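Local structure of virulence factor (2W3Y) at residues V42-Y47 and D92-V97. The protein is an S-palmitoylated virulence factor of a Drosophila pathogen that binds to lipid vesicles. Residues are numbered along the deposited sequence; the frame is centred on the assembly and turned at random.
Sequences VQYQTY and DIWKEV
A small, buried helix-on-sheet contact joins V42 and Y44 to W94, where helix 91-105 reaches strand 40-49 of the mixed beta sheet in the Evf fold. The backbones stay well apart, 10.9 Å between the CA atoms of V42 and W94, and the indole bridges the gap. Its six-membered ring leads, and both methyls of V42 meet it from the opposite direction: CG2 of V42 lies 3.9 Å from CZ2 of W94, and CG1 of V42 is 4.0 Å from CH2 of W94. With CG1 anti to the backbone N (chi1 -176°), V42 also lays that methyl 3.8 Å above the plane of the Y44 ring, toward its rim. One valine branch therefore touches both aromatic side chains. S75 and V78 of helix 57-81 and L169 of strand 166-179 also pack on W94.

The polar groups at this apolar junction find their partners outside the two segments. The indole N-H of W94 goes to the carbonyl of K88, just ahead of the helix, which helps fix the rotation of the ring, while the Y44 hydroxyl bonds to S75 and to the carbonyl of V33. The bound palmitic acid lies about 11 Å from the V42 side chain. Crossing W94 at roughly a right angle, Y44 brings its OH to the indole edge, near the ring plane and 4.1 Å from CH2 of W94.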
loop_
_atom_site.group_PDB
_atom_site.type_symbol
_atom_site.label_atom_id
_atom_site.label_comp_id
_atom_site.label_asym_id
_atom_site.label_seq_id
_atom_site.Cartn_x
_atom_site.Cartn_y
_atom_site.Cartn_z
ATOM N N VAL A 42 10.164 -0.895 -1.009
ATOM C CA VAL A 42 8.705 -1.016 -1.041
ATOM C C VAL A 42 8.239 -0.803 0.390
ATOM O O VAL A 42 8.640 -1.553 1.275
ATOM C CB VAL A 42 8.231 -2.440 -1.472
ATOM C CG1 VAL A 42 6.707 -2.474 -1.578
ATOM C CG2 VAL A 42 8.897 -2.879 -2.763
ATOM N N GLN A 43 7.395 0.203 0.599
ATOM C CA GLN A 43 6.870 0.532 1.903
ATOM C C GLN A 43 5.562 -0.261 2.044
ATOM O O GLN A 43 4.611 0.031 1.376
ATOM C CB GLN A 43 6.605 2.045 1.938
ATOM C CG GLN A 43 6.527 2.658 3.290
ATOM C CD GLN A 43 7.872 3.081 3.774
ATOM O OE1 GLN A 43 8.444 4.079 3.294
ATOM N NE2 GLN A 43 8.413 2.317 4.728
ATOM N N TYR A 44 5.541 -1.288 2.882
ATOM C CA TYR A 44 4.324 -2.082 3.099
ATOM C C TYR A 44 3.485 -1.475 4.218
ATOM O O TYR A 44 3.971 -1.341 5.333
ATOM C CB TYR A 44 4.692 -3.526 3.443
ATOM C CG TYR A 44 5.360 -4.304 2.335
ATOM C CD1 TYR A 44 4.616 -4.768 1.233
ATOM C CD2 TYR A 44 6.714 -4.608 2.397
ATOM C CE1 TYR A 44 5.209 -5.507 0.225
ATOM C CE2 TYR A 44 7.330 -5.354 1.363
ATOM C CZ TYR A 44 6.558 -5.778 0.288
ATOM O OH TYR A 44 7.129 -6.517 -0.708
ATOM N N GLN A 45 2.237 -1.088 3.939
ATOM C CA GLN A 45 1.451 -0.337 4.935
ATOM C C GLN A 45 -0.024 -0.766 5.028
ATOM O O GLN A 45 -0.610 -1.245 4.055
ATOM C CB GLN A 45 1.497 1.176 4.645
ATOM C CG GLN A 45 2.880 1.716 4.303
ATOM C CD GLN A 45 3.641 2.179 5.526
ATOM O OE1 GLN A 45 3.341 3.240 6.071
ATOM N NE2 GLN A 45 4.616 1.384 5.974
ATOM N N THR A 46 -0.614 -0.595 6.211
ATOM C CA THR A 46 -2.058 -0.792 6.418
ATOM C C THR A 46 -2.607 0.402 7.191
ATOM O O THR A 46 -2.262 0.617 8.365
ATOM C CB THR A 46 -2.370 -2.089 7.207
ATOM O OG1 THR A 46 -1.744 -3.202 6.570
ATOM C CG2 THR A 46 -3.887 -2.355 7.246
ATOM N N TYR A 47 -3.434 1.205 6.525
ATOM C CA TYR A 47 -3.990 2.385 7.168
ATOM C C TYR A 47 -5.464 2.186 7.432
ATOM O O TYR A 47 -6.241 1.913 6.516
ATOM C CB TYR A 47 -3.815 3.638 6.316
ATOM C CG TYR A 47 -2.383 3.964 5.953
ATOM C CD1 TYR A 47 -1.343 3.773 6.870
ATOM C CD2 TYR A 47 -2.068 4.478 4.690
ATOM C CE1 TYR A 47 -0.014 4.063 6.536
ATOM C CE2 TYR A 47 -0.738 4.786 4.351
ATOM C CZ TYR A 47 0.278 4.580 5.285
ATOM O OH TYR A 47 1.592 4.880 4.976
ATOM N N ASP A 92 6.106 -0.923 -13.320
ATOM C CA ASP A 92 5.341 -1.510 -14.421
ATOM C C ASP A 92 5.036 -3.000 -14.206
ATOM O O ASP A 92 3.994 -3.477 -14.625
ATOM C CB ASP A 92 5.999 -1.236 -15.785
ATOM C CG ASP A 92 5.790 0.220 -16.265
ATOM O OD1 ASP A 92 6.718 0.773 -16.920
ATOM O OD2 ASP A 92 4.704 0.819 -16.007
ATOM N N ILE A 93 5.932 -3.724 -13.537
ATOM C CA ILE A 93 5.687 -5.144 -13.185
ATOM C C ILE A 93 4.617 -5.315 -12.091
ATOM O O ILE A 93 3.758 -6.213 -12.179
ATOM C CB ILE A 93 6.999 -5.864 -12.812
ATOM C CG1 ILE A 93 7.967 -5.854 -14.013
ATOM C CG2 ILE A 93 6.714 -7.284 -12.316
ATOM C CD1 ILE A 93 9.387 -6.269 -13.680
ATOM N N TRP A 94 4.675 -4.458 -11.069
ATOM C CA TRP A 94 3.599 -4.328 -10.063
ATOM C C TRP A 94 2.241 -3.991 -10.699
ATOM O O TRP A 94 1.204 -4.546 -10.321
ATOM C CB TRP A 94 3.971 -3.256 -9.012
ATOM C CG TRP A 94 5.096 -3.670 -8.083
ATOM C CD1 TRP A 94 6.438 -3.618 -8.345
ATOM C CD2 TRP A 94 4.970 -4.188 -6.748
ATOM N NE1 TRP A 94 7.152 -4.083 -7.259
ATOM C CE2 TRP A 94 6.276 -4.442 -6.269
ATOM C CE3 TRP A 94 3.876 -4.479 -5.917
ATOM C CZ2 TRP A 94 6.526 -4.971 -4.984
ATOM C CZ3 TRP A 94 4.122 -5.001 -4.644
ATOM C CH2 TRP A 94 5.441 -5.233 -4.191
ATOM N N LYS A 95 2.241 -3.071 -11.670
ATOM C CA LYS A 95 1.003 -2.729 -12.367
ATOM C C LYS A 95 0.425 -3.915 -13.180
ATOM O O LYS A 95 -0.785 -4.165 -13.136
ATOM C CB LYS A 95 1.194 -1.478 -13.235
ATOM C CG LYS A 95 -0.086 -0.983 -13.921
ATOM C CD LYS A 95 0.159 0.311 -14.701
ATOM C CE LYS A 95 0.944 0.057 -15.982
ATOM N NZ LYS A 95 1.245 1.328 -16.743
ATOM N N GLU A 96 1.285 -4.638 -13.897
ATOM C CA GLU A 96 0.871 -5.838 -14.665
ATOM C C GLU A 96 0.163 -6.876 -13.774
ATOM O O GLU A 96 -0.874 -7.438 -14.148
ATOM C CB GLU A 96 2.092 -6.463 -15.369
ATOM C CG GLU A 96 1.845 -7.785 -16.165
ATOM C CD GLU A 96 1.253 -7.574 -17.563
ATOM O OE1 GLU A 96 0.860 -6.423 -17.900
ATOM O OE2 GLU A 96 1.189 -8.567 -18.333
ATOM N N VAL A 97 0.711 -7.093 -12.581
ATOM C CA VAL A 97 0.194 -8.102 -11.641
ATOM C C VAL A 97 -1.122 -7.634 -10.993
ATOM O O VAL A 97 -2.075 -8.420 -10.867
ATOM C CB VAL A 97 1.279 -8.492 -10.587
ATOM C CG1 VAL A 97 0.686 -9.289 -9.424
ATOM C CG2 VAL A 97 2.447 -9.284 -11.251
#